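Local structure of cadherin-related family member 2 (5CYX) at residues F74-S79 and A89-I94; D214-D219 and L307-Q312; N254-Y259 and T303-N308. The protein probably acts as an adhesion molecule between microvilli, forming calcium-dependent complexes with CDHR5 on adjacent microvilli and so controlling microvillar packing at the apical membrane of epithelial cells. One frame throughout, in Å; residues are numbered along the deposited sequence.

Contact 1: residues F74-S79 and A89-I94; sequences FKITIS and AEMQVI
The shortest polar bond between strands 74-79 and 89-94 runs from Val93 N to Phe74 O, 2.8 Å long and nearly straight, the N-H arriving almost on the line of the carbonyl. Phe74 N answers to Val93 O, and the exchange makes a hydrogen-bonded antiparallel pair that recurs at Ile76 with Met91 and at Ile78 with Ala89. In the intervening non-hydrogen-bonded pairs the backbones draw closer, and Glu90 CA comes within 3.3 Å of Ile76 O in a CA-H...O contact.

The two faces illustrate how one hairpin serves two environments. On the apolar face, Phe74 sets CG between its backbone N and carbonyl carbon (chi1 60°), and its ring lies beside Val93, whose CB stands over one ring face, 4.0 Å from the centroid, in a CH-pi contact. Ile78 crosses to Met91, its CD1 meeting Met91 SD at 3.8 Å, while Ile76 and Met91 lie side by side, CG1 against CB. An alanine in place of Phe74 would probably uncover this flank of Val93 and leave Tyr50 without its stacking partner. On the polar face, Lys75 and Glu90 carry opposite charges that do not touch, NZ and OE1 being 5.3 Å apart.

The hairpin formed by strands 73-81 and 86-96 fills the middle of a four-stranded sheet in the first cadherin domain, with strand 13-17 parallel to 86-96 on one side and strand 40-44 beyond 73-81 on the other. Phe7 and Val9 of a second subunit pack on Ile78, Ala89 and Met91.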
loop_
_atom_site.group_PDB
_atom_site.type_symbol
_atom_site.label_atom_id
_atom_site.label_comp_id
_atom_site.label_asym_id
_atom_site.label_seq_id
_atom_site.Cartn_x
_atom_site.Cartn_y
_atom_site.Cartn_z
ATOM N N PHE A 74 -42.342 -3.882 -4.544
ATOM C CA PHE A 74 -43.642 -3.269 -4.296
ATOM C C PHE A 74 -44.745 -4.310 -4.479
ATOM O O PHE A 74 -44.505 -5.356 -5.057
ATOM C CB PHE A 74 -43.865 -2.055 -5.208
ATOM C CG PHE A 74 -43.816 -2.392 -6.677
ATOM C CD1 PHE A 74 -42.610 -2.381 -7.370
ATOM C CD2 PHE A 74 -44.963 -2.738 -7.360
ATOM C CE1 PHE A 74 -42.556 -2.707 -8.721
ATOM C CE2 PHE A 74 -44.919 -3.047 -8.723
ATOM C CZ PHE A 74 -43.710 -3.047 -9.397
ATOM N N LYS A 75 -45.923 -4.043 -3.936
ATOM C CA LYS A 75 -47.097 -4.925 -4.053
ATOM C C LYS A 75 -48.061 -4.504 -5.167
ATOM O O LYS A 75 -48.276 -3.293 -5.429
ATOM C CB LYS A 75 -47.945 -4.900 -2.769
ATOM C CG LYS A 75 -47.322 -5.606 -1.620
ATOM C CD LYS A 75 -48.215 -5.563 -0.364
ATOM C CE LYS A 75 -47.414 -6.054 0.854
ATOM N NZ LYS A 75 -46.449 -7.172 0.528
ATOM N N ILE A 76 -48.729 -5.502 -5.722
ATOM C CA ILE A 76 -49.839 -5.255 -6.632
ATOM C C ILE A 76 -51.026 -6.100 -6.219
ATOM O O ILE A 76 -50.871 -7.095 -5.558
ATOM C CB ILE A 76 -49.468 -5.553 -8.105
ATOM C CG1 ILE A 76 -48.844 -6.945 -8.237
ATOM C CG2 ILE A 76 -48.513 -4.501 -8.601
ATOM C CD1 ILE A 76 -48.613 -7.406 -9.672
ATOM N N THR A 77 -52.209 -5.679 -6.616
ATOM C CA THR A 77 -53.404 -6.480 -6.449
ATOM C C THR A 77 -53.827 -6.974 -7.846
ATOM O O THR A 77 -54.041 -6.168 -8.773
ATOM C CB THR A 77 -54.524 -5.670 -5.730
ATOM O OG1 THR A 77 -54.056 -5.283 -4.425
ATOM C CG2 THR A 77 -55.785 -6.492 -5.563
ATOM N N ILE A 78 -53.924 -8.281 -7.976
ATOM C CA ILE A 78 -54.435 -8.926 -9.150
ATOM C C ILE A 78 -55.861 -9.395 -8.884
ATOM O O ILE A 78 -56.165 -9.913 -7.812
ATOM C CB ILE A 78 -53.550 -10.132 -9.533
ATOM C CG1 ILE A 78 -52.158 -9.635 -9.942
ATOM C CG2 ILE A 78 -54.182 -10.900 -10.697
ATOM C CD1 ILE A 78 -51.085 -10.684 -9.812
ATOM N N SER A 79 -56.707 -9.262 -9.896
ATOM C CA SER A 79 -58.118 -9.616 -9.807
ATOM C C SER A 79 -58.527 -10.493 -10.979
ATOM O O SER A 79 -58.008 -10.342 -12.091
ATOM C CB SER A 79 -58.938 -8.351 -9.813
ATOM O OG SER A 79 -58.758 -7.672 -11.053
ATOM N N ALA A 89 -56.067 -11.335 -5.185
ATOM C CA ALA A 89 -54.950 -11.648 -4.310
ATOM C C ALA A 89 -53.845 -10.604 -4.500
ATOM O O ALA A 89 -53.705 -10.000 -5.578
ATOM C CB ALA A 89 -54.428 -13.043 -4.606
ATOM N N GLU A 90 -53.079 -10.377 -3.444
ATOM C CA GLU A 90 -51.878 -9.560 -3.536
ATOM C C GLU A 90 -50.707 -10.398 -4.012
ATOM O O GLU A 90 -50.643 -11.596 -3.762
ATOM C CB GLU A 90 -51.558 -8.885 -2.213
ATOM C CG GLU A 90 -52.633 -7.881 -1.823
ATOM C CD GLU A 90 -52.354 -7.179 -0.513
ATOM O OE1 GLU A 90 -51.736 -7.797 0.385
ATOM O OE2 GLU A 90 -52.770 -6.012 -0.370
ATOM N N MET A 91 -49.813 -9.743 -4.738
ATOM C CA MET A 91 -48.626 -10.352 -5.314
ATOM C C MET A 91 -47.530 -9.370 -5.036
ATOM O O MET A 91 -47.714 -8.153 -5.195
ATOM C CB MET A 91 -48.804 -10.442 -6.829
ATOM C CG MET A 91 -47.735 -11.173 -7.600
ATOM S SD MET A 91 -48.375 -12.769 -8.154
ATOM C CE MET A 91 -47.037 -13.875 -7.701
ATOM N N GLN A 92 -46.393 -9.863 -4.618
ATOM C CA GLN A 92 -45.236 -9.022 -4.489
ATOM C C GLN A 92 -44.330 -9.056 -5.748
ATOM O O GLN A 92 -44.098 -10.111 -6.323
ATOM C CB GLN A 92 -44.435 -9.428 -3.273
ATOM C CG GLN A 92 -43.419 -8.368 -2.890
ATOM C CD GLN A 92 -42.623 -8.766 -1.671
ATOM O OE1 GLN A 92 -42.176 -9.919 -1.552
ATOM N NE2 GLN A 92 -42.410 -7.813 -0.770
ATOM N N VAL A 93 -43.813 -7.881 -6.113
ATOM C CA VAL A 93 -42.831 -7.727 -7.165
ATOM C C VAL A 93 -41.454 -7.446 -6.536
ATOM O O VAL A 93 -41.284 -6.430 -5.887
ATOM C CB VAL A 93 -43.248 -6.629 -8.159
ATOM C CG1 VAL A 93 -42.240 -6.528 -9.277
ATOM C CG2 VAL A 93 -44.619 -6.927 -8.719
ATOM N N ILE A 94 -40.509 -8.401 -6.661
ATOM C CA ILE A 94 -39.117 -8.163 -6.345
ATOM C C ILE A 94 -38.453 -7.592 -7.614
ATOM O O ILE A 94 -38.490 -8.224 -8.677
ATOM C CB ILE A 94 -38.423 -9.460 -5.872
ATOM C CG1 ILE A 94 -39.179 -10.126 -4.700
ATOM C CG2 ILE A 94 -36.980 -9.216 -5.459
ATOM C CD1 ILE A 94 -39.511 -9.170 -3.556
#

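Contact 2: residues D214-D219 and L307-Q312; sequences DEPDLD and LNIYGQ. With CA (calcium ion), chain E; CA (calcium ion), chain F.
Pro216 and Ile309 carry this meeting of a calcium-binding linker with a tight turn. The one direct hydrogen bond between 214-219 and 307-312 runs from Ile309 N to Pro216 O at 3.0 Å, directed nearly down the carbonyl, and Asn308 CB presses on the same oxygen at 3.2 Å. A water extends the polar link: it donates to Asp219 OD1 and accepts a weak bond from Asn308 ND2.

Apolar contact comes from both branches of Ile309. Its chi1 of 59° sets CG1 between the backbone N and the carbonyl carbon and leaves CG2 beside the backbone N, 3.8 Å from Pro216 CD. On the other branch, CD1 meets Asp217 CB at 3.9 Å. Ile309 CG1 also stands over the centre of the neighbouring Tyr310 ring.

Hydrogen bonds within 307-312 fix the turn itself, a type I turn from Asn308 to Gly311. Asn308 OD1 takes the N-H of Gln312 at 3.0 Å from well above its carbonyl plane, and a weaker bond from Tyr310 N. Gly311 N closes the turn on Asn308 O, its positive phi being one that glycine readily adopts.

Metal bonds belong to 214-219 alone. Asp214 OD1, Glu215 O and Asp217 OD1, the last at 2.4 Å, hold one calcium, whose shell Glu116, Asp250 and a water complete. Leu218 O binds a second at 2.3 Å, together with Asp248, Asp250 and Glu304. The ligands along 214-218, with none from Pro216, are consistent with a variant of the cadherin DXNDN linker motif with proline at the asparagine position, here joining the second and third cadherin repeats across two calcium ions, against three at the preceding linker.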
loop_
_atom_site.group_PDB
_atom_site.type_symbol
_atom_site.label_atom_id
_atom_site.label_comp_id
_atom_site.label_asym_id
_atom_site.label_seq_id
_atom_site.Cartn_x
_atom_site.Cartn_y
_atom_site.Cartn_z
ATOM N N ASP A 214 10.223 22.414 -4.256
ATOM C CA ASP A 214 11.663 22.278 -4.200
ATOM C C ASP A 214 12.107 22.515 -2.755
ATOM O O ASP A 214 11.702 23.516 -2.104
ATOM C CB ASP A 214 12.347 23.256 -5.153
ATOM C CG ASP A 214 13.789 22.887 -5.448
ATOM O OD1 ASP A 214 14.323 21.806 -4.948
ATOM O OD2 ASP A 214 14.377 23.674 -6.207
ATOM N N GLU A 215 12.906 21.568 -2.250
ATOM C CA GLU A 215 13.458 21.678 -0.900
ATOM C C GLU A 215 14.978 21.796 -0.961
ATOM O O GLU A 215 15.566 21.372 -1.921
ATOM C CB GLU A 215 13.049 20.487 -0.062
ATOM C CG GLU A 215 11.562 20.441 0.268
ATOM C CD GLU A 215 11.259 19.211 1.134
ATOM O OE1 GLU A 215 11.125 18.071 0.624
ATOM O OE2 GLU A 215 11.191 19.383 2.351
ATOM N N PRO A 216 15.600 22.433 0.040
ATOM C CA PRO A 216 17.016 22.728 -0.092
ATOM C C PRO A 216 17.883 21.503 0.223
ATOM O O PRO A 216 18.192 21.250 1.383
ATOM C CB PRO A 216 17.234 23.857 0.898
ATOM C CG PRO A 216 16.166 23.684 1.932
ATOM C CD PRO A 216 14.989 23.102 1.209
ATOM N N ASP A 217 18.220 20.741 -0.817
ATOM C CA ASP A 217 19.066 19.560 -0.653
ATOM C C ASP A 217 20.074 19.353 -1.769
ATOM O O ASP A 217 20.573 18.257 -1.919
ATOM C CB ASP A 217 18.177 18.314 -0.559
ATOM C CG ASP A 217 17.358 18.059 -1.828
ATOM O OD1 ASP A 217 17.276 18.901 -2.774
ATOM O OD2 ASP A 217 16.772 16.972 -1.863
ATOM N N LEU A 218 20.366 20.394 -2.536
ATOM C CA LEU A 218 21.407 20.350 -3.523
ATOM C C LEU A 218 22.355 21.483 -3.204
ATOM O O LEU A 218 21.931 22.636 -2.901
ATOM C CB LEU A 218 20.804 20.492 -4.916
ATOM C CG LEU A 218 19.901 19.349 -5.374
ATOM C CD1 LEU A 218 19.218 19.725 -6.670
ATOM C CD2 LEU A 218 20.734 18.082 -5.589
ATOM N N ASP A 219 23.645 21.177 -3.272
ATOM C CA ASP A 219 24.677 22.161 -2.976
ATOM C C ASP A 219 24.775 23.207 -4.102
ATOM O O ASP A 219 24.316 22.956 -5.213
ATOM C CB ASP A 219 26.043 21.472 -2.745
ATOM C CG ASP A 219 26.134 20.750 -1.379
ATOM O OD1 ASP A 219 25.304 21.003 -0.471
ATOM O OD2 ASP A 219 27.056 19.925 -1.222
ATOM N N LEU A 307 20.456 26.715 5.942
ATOM C CA LEU A 307 20.897 25.339 6.113
ATOM C C LEU A 307 20.039 24.464 5.240
ATOM O O LEU A 307 18.899 24.790 4.958
ATOM C CB LEU A 307 20.789 24.894 7.588
ATOM C CG LEU A 307 21.608 25.707 8.612
ATOM C CD1 LEU A 307 21.352 25.178 10.016
ATOM C CD2 LEU A 307 23.097 25.715 8.308
ATOM N N ASN A 308 20.588 23.338 4.834
ATOM C CA ASN A 308 19.846 22.375 4.050
ATOM C C ASN A 308 18.826 21.632 4.913
ATOM O O ASN A 308 18.741 21.870 6.110
ATOM C CB ASN A 308 20.806 21.469 3.250
ATOM C CG ASN A 308 21.621 20.483 4.116
ATOM O OD1 ASN A 308 21.308 20.180 5.273
ATOM N ND2 ASN A 308 22.658 19.955 3.511
ATOM N N ILE A 309 18.037 20.765 4.294
ATOM C CA ILE A 309 17.029 19.966 5.003
ATOM C C ILE A 309 17.563 19.115 6.164
ATOM O O ILE A 309 16.808 18.788 7.062
ATOM C CB ILE A 309 16.246 19.012 4.061
ATOM C CG1 ILE A 309 17.168 18.028 3.323
ATOM C CG2 ILE A 309 15.433 19.806 3.055
ATOM C CD1 ILE A 309 16.397 16.956 2.592
ATOM N N TYR A 310 18.840 18.757 6.125
ATOM C CA TYR A 310 19.462 17.978 7.193
ATOM C C TYR A 310 20.085 18.856 8.275
ATOM O O TYR A 310 20.793 18.335 9.130
ATOM C CB TYR A 310 20.558 17.067 6.630
ATOM C CG TYR A 310 20.159 16.225 5.440
ATOM C CD1 TYR A 310 19.004 15.436 5.462
ATOM C CD2 TYR A 310 20.957 16.197 4.295
ATOM C CE1 TYR A 310 18.646 14.661 4.363
ATOM C CE2 TYR A 310 20.618 15.420 3.196
ATOM C CZ TYR A 310 19.471 14.653 3.232
ATOM O OH TYR A 310 19.164 13.890 2.129
ATOM N N GLY A 311 19.845 20.170 8.241
ATOM C CA GLY A 311 20.407 21.080 9.221
ATOM C C GLY A 311 21.896 21.343 9.083
ATOM O O GLY A 311 22.547 21.701 10.058
ATOM N N GLN A 312 22.440 21.204 7.876
ATOM C CA GLN A 312 23.857 21.472 7.641
ATOM C C GLN A 312 24.072 22.531 6.568
ATOM O O GLN A 312 23.162 22.879 5.829
ATOM C CB GLN A 312 24.558 20.202 7.189
ATOM C CG GLN A 312 24.397 19.013 8.120
ATOM C CD GLN A 312 24.767 17.707 7.437
ATOM O OE1 GLN A 312 25.716 17.037 7.838
ATOM N NE2 GLN A 312 24.027 17.346 6.378
HETATM CA CA CA E . 15.914 20.417 -3.968
HETATM CA CA CA F . 20.680 24.431 -2.150
HETATM O O HOH W 1 22.428 21.015 0.223
HETATM O O HOH W 2 15.832 19.139 -5.968
HETATM O O HOH W 3 20.720 23.104 0.021
HETATM O O HOH W 4 18.682 25.760 -1.460
#

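Contact 3: residues N254-Y259 and T303-N308; sequences NDIVTY and TEKNLN. With CA (calcium ion), chain F.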
loop_
_atom_site.group_PDB
_atom_site.type_symbol
_atom_site.label_atom_id
_atom_site.label_comp_id
_atom_site.label_asym_id
_atom_site.label_seq_id
_atom_site.Cartn_x
_atom_site.Cartn_y
_atom_site.Cartn_z
ATOM N N ASN A 254 16.702 29.145 -5.249
ATOM C CA ASN A 254 17.733 30.184 -5.509
ATOM C C ASN A 254 18.056 31.023 -4.259
ATOM O O ASN A 254 17.847 32.238 -4.232
ATOM C CB ASN A 254 17.389 31.139 -6.673
ATOM C CG ASN A 254 16.566 30.495 -7.747
ATOM O OD1 ASN A 254 17.067 29.660 -8.521
ATOM N ND2 ASN A 254 15.299 30.919 -7.849
ATOM N N ASP A 255 18.554 30.316 -3.249
ATOM C CA ASP A 255 19.010 30.849 -1.971
ATOM C C ASP A 255 20.222 31.718 -2.277
ATOM O O ASP A 255 20.997 31.391 -3.163
ATOM C CB ASP A 255 19.447 29.667 -1.063
ATOM C CG ASP A 255 19.579 30.045 0.423
ATOM O OD1 ASP A 255 19.379 31.209 0.804
ATOM O OD2 ASP A 255 19.911 29.149 1.223
ATOM N N ILE A 256 20.402 32.793 -1.524
ATOM C CA ILE A 256 21.578 33.631 -1.643
ATOM C C ILE A 256 22.861 32.854 -1.252
ATOM O O ILE A 256 22.829 31.990 -0.368
ATOM C CB ILE A 256 21.463 34.878 -0.725
ATOM C CG1 ILE A 256 20.263 35.755 -1.158
ATOM C CG2 ILE A 256 22.734 35.717 -0.808
ATOM C CD1 ILE A 256 20.002 36.944 -0.246
ATOM N N VAL A 257 23.981 33.190 -1.889
ATOM C CA VAL A 257 25.257 32.565 -1.567
ATOM C C VAL A 257 26.264 33.579 -1.040
ATOM O O VAL A 257 26.341 34.678 -1.564
ATOM C CB VAL A 257 25.842 31.847 -2.811
ATOM C CG1 VAL A 257 27.244 31.387 -2.531
ATOM C CG2 VAL A 257 24.958 30.690 -3.189
ATOM N N THR A 258 27.039 33.190 -0.023
ATOM C CA THR A 258 28.191 33.967 0.415
ATOM C C THR A 258 29.461 33.181 0.192
ATOM O O THR A 258 29.420 32.006 -0.139
ATOM C CB THR A 258 28.094 34.395 1.878
ATOM O OG1 THR A 258 28.058 33.241 2.709
ATOM C CG2 THR A 258 26.855 35.173 2.104
ATOM N N TYR A 259 30.596 33.849 0.347
ATOM C CA TYR A 259 31.890 33.295 -0.055
ATOM C C TYR A 259 32.872 33.567 1.058
ATOM O O TYR A 259 32.723 34.508 1.790
ATOM C CB TYR A 259 32.388 33.975 -1.349
ATOM C CG TYR A 259 31.372 33.915 -2.481
ATOM C CD1 TYR A 259 30.374 34.895 -2.645
ATOM C CD2 TYR A 259 31.399 32.884 -3.369
ATOM C CE1 TYR A 259 29.435 34.802 -3.681
ATOM C CE2 TYR A 259 30.481 32.789 -4.384
ATOM C CZ TYR A 259 29.522 33.730 -4.563
ATOM O OH TYR A 259 28.653 33.515 -5.610
ATOM N N THR A 303 28.897 29.242 0.292
ATOM C CA THR A 303 27.994 28.656 1.277
ATOM C C THR A 303 26.632 29.341 1.128
ATOM O O THR A 303 26.546 30.576 1.114
ATOM C CB THR A 303 28.520 28.894 2.710
ATOM O OG1 THR A 303 29.888 28.485 2.806
ATOM C CG2 THR A 303 27.717 28.143 3.721
ATOM N N GLU A 304 25.577 28.540 1.015
ATOM C CA GLU A 304 24.222 29.049 0.989
ATOM C C GLU A 304 23.916 29.676 2.332
ATOM O O GLU A 304 24.503 29.321 3.343
ATOM C CB GLU A 304 23.223 27.955 0.632
ATOM C CG GLU A 304 23.396 27.495 -0.810
ATOM C CD GLU A 304 22.499 26.347 -1.234
ATOM O OE1 GLU A 304 21.485 26.066 -0.591
ATOM O OE2 GLU A 304 22.756 25.751 -2.285
ATOM N N LYS A 305 23.005 30.627 2.344
ATOM C CA LYS A 305 22.729 31.352 3.573
ATOM C C LYS A 305 21.907 30.534 4.538
ATOM O O LYS A 305 22.095 30.638 5.730
ATOM C CB LYS A 305 22.071 32.693 3.276
ATOM C CG LYS A 305 23.080 33.713 2.751
ATOM C CD LYS A 305 22.593 35.163 2.835
ATOM C CE LYS A 305 22.655 35.726 4.241
ATOM N NZ LYS A 305 22.069 37.099 4.269
ATOM N N ASN A 306 21.006 29.713 4.022
ATOM C CA ASN A 306 20.194 28.840 4.844
ATOM C C ASN A 306 20.738 27.420 4.845
ATOM O O ASN A 306 21.385 26.982 3.883
ATOM C CB ASN A 306 18.750 28.856 4.351
ATOM C CG ASN A 306 18.147 30.250 4.432
ATOM O OD1 ASN A 306 18.155 31.012 3.464
ATOM N ND2 ASN A 306 17.716 30.619 5.615
ATOM N N LEU A 307 20.456 26.715 5.942
ATOM C CA LEU A 307 20.897 25.339 6.113
ATOM C C LEU A 307 20.039 24.464 5.240
ATOM O O LEU A 307 18.899 24.790 4.958
ATOM C CB LEU A 307 20.789 24.894 7.588
ATOM C CG LEU A 307 21.608 25.707 8.612
ATOM C CD1 LEU A 307 21.352 25.178 10.016
ATOM C CD2 LEU A 307 23.097 25.715 8.308
ATOM N N ASN A 308 20.588 23.338 4.834
ATOM C CA ASN A 308 19.846 22.375 4.050
ATOM C C ASN A 308 18.826 21.632 4.913
ATOM O O ASN A 308 18.741 21.870 6.110
ATOM C CB ASN A 308 20.806 21.469 3.250
ATOM C CG ASN A 308 21.621 20.483 4.116
ATOM O OD1 ASN A 308 21.308 20.180 5.273
ATOM N ND2 ASN A 308 22.658 19.955 3.511
HETATM CA CA CA F . 20.680 24.431 -2.150
HETATM O O HOH W 5 18.717 26.920 1.023
HETATM O O HOH W 3 20.720 23.104 0.021
HETATM O O HOH W 4 18.682 25.760 -1.460
#
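Asp255 sets CG anti to its backbone N (chi1 -164°), which turns CG toward 303-308, whereas Glu304 sets CG anti to its carbonyl carbon (chi1 -68°) and extends beyond it to calcium. These neighbouring acids therefore do different work. Asp255 OD2 accepts the Asn306 N-H at 3.1 Å on its syn lone pair, tying the Asn306 backbone to the carboxylate. Glu304 grips the metal with both oxygens, OE1 at 2.4 Å and OE2 at 2.5 Å. Asp255 is also linked to the site through its backbone, for its N bonds to OD2 of Asp248, whose OD1 is a ligand of the same calcium.

Beneath the site, the backbones pair antiparallel. Thr258 and Thr303 exchange two hydrogen bonds, the shorter from Thr303 N to Thr258 O at 2.8 Å, and Thr258 OG1 adds a weak one to Thr303 O. Toward the loop, Lys305 N reaches Ile256 O at 3.0 Å along a more bent path, its N-H...O angle being 138°.

Apolar contact comes largely from the stem of Lys305. Its CD lies beside Ile256 CG2 at 3.7 Å, the two side chains pointing the same way, while Thr258 CG2 meets Lys305 CG, the two side chains crossing at about a right angle.

The pairing of strands 257-264 and 295-304 thus carries a ligand into the calcium site at the start of the third cadherin repeat, where Glu304 occupies the place that Asp189 appears to take at the preceding linker.

How the contacts relate
The three contacts contrast the body of a cadherin repeat with its calcium-binding end. Contact 1, partly buried in the first repeat, is a regular hairpin whose one face is apolar and which touches no metal. Contacts 2 and 3 are surface contacts, their centres about 75 and 82 Å from that of contact 1. They share Leu307 and Asn308, and one calcium: contact 2 supplies a linker carbonyl, contact 3 a bidentate carboxylate, with Leu218 O 3.3 Å from Glu304 OE2. Strand pairing, five bridges long in contact 1, shrinks to two in contact 3 and vanishes in contact 2, where linker and turn meet through one direct hydrogen bond and apolar contact, the calcium bonds all lying on the linker.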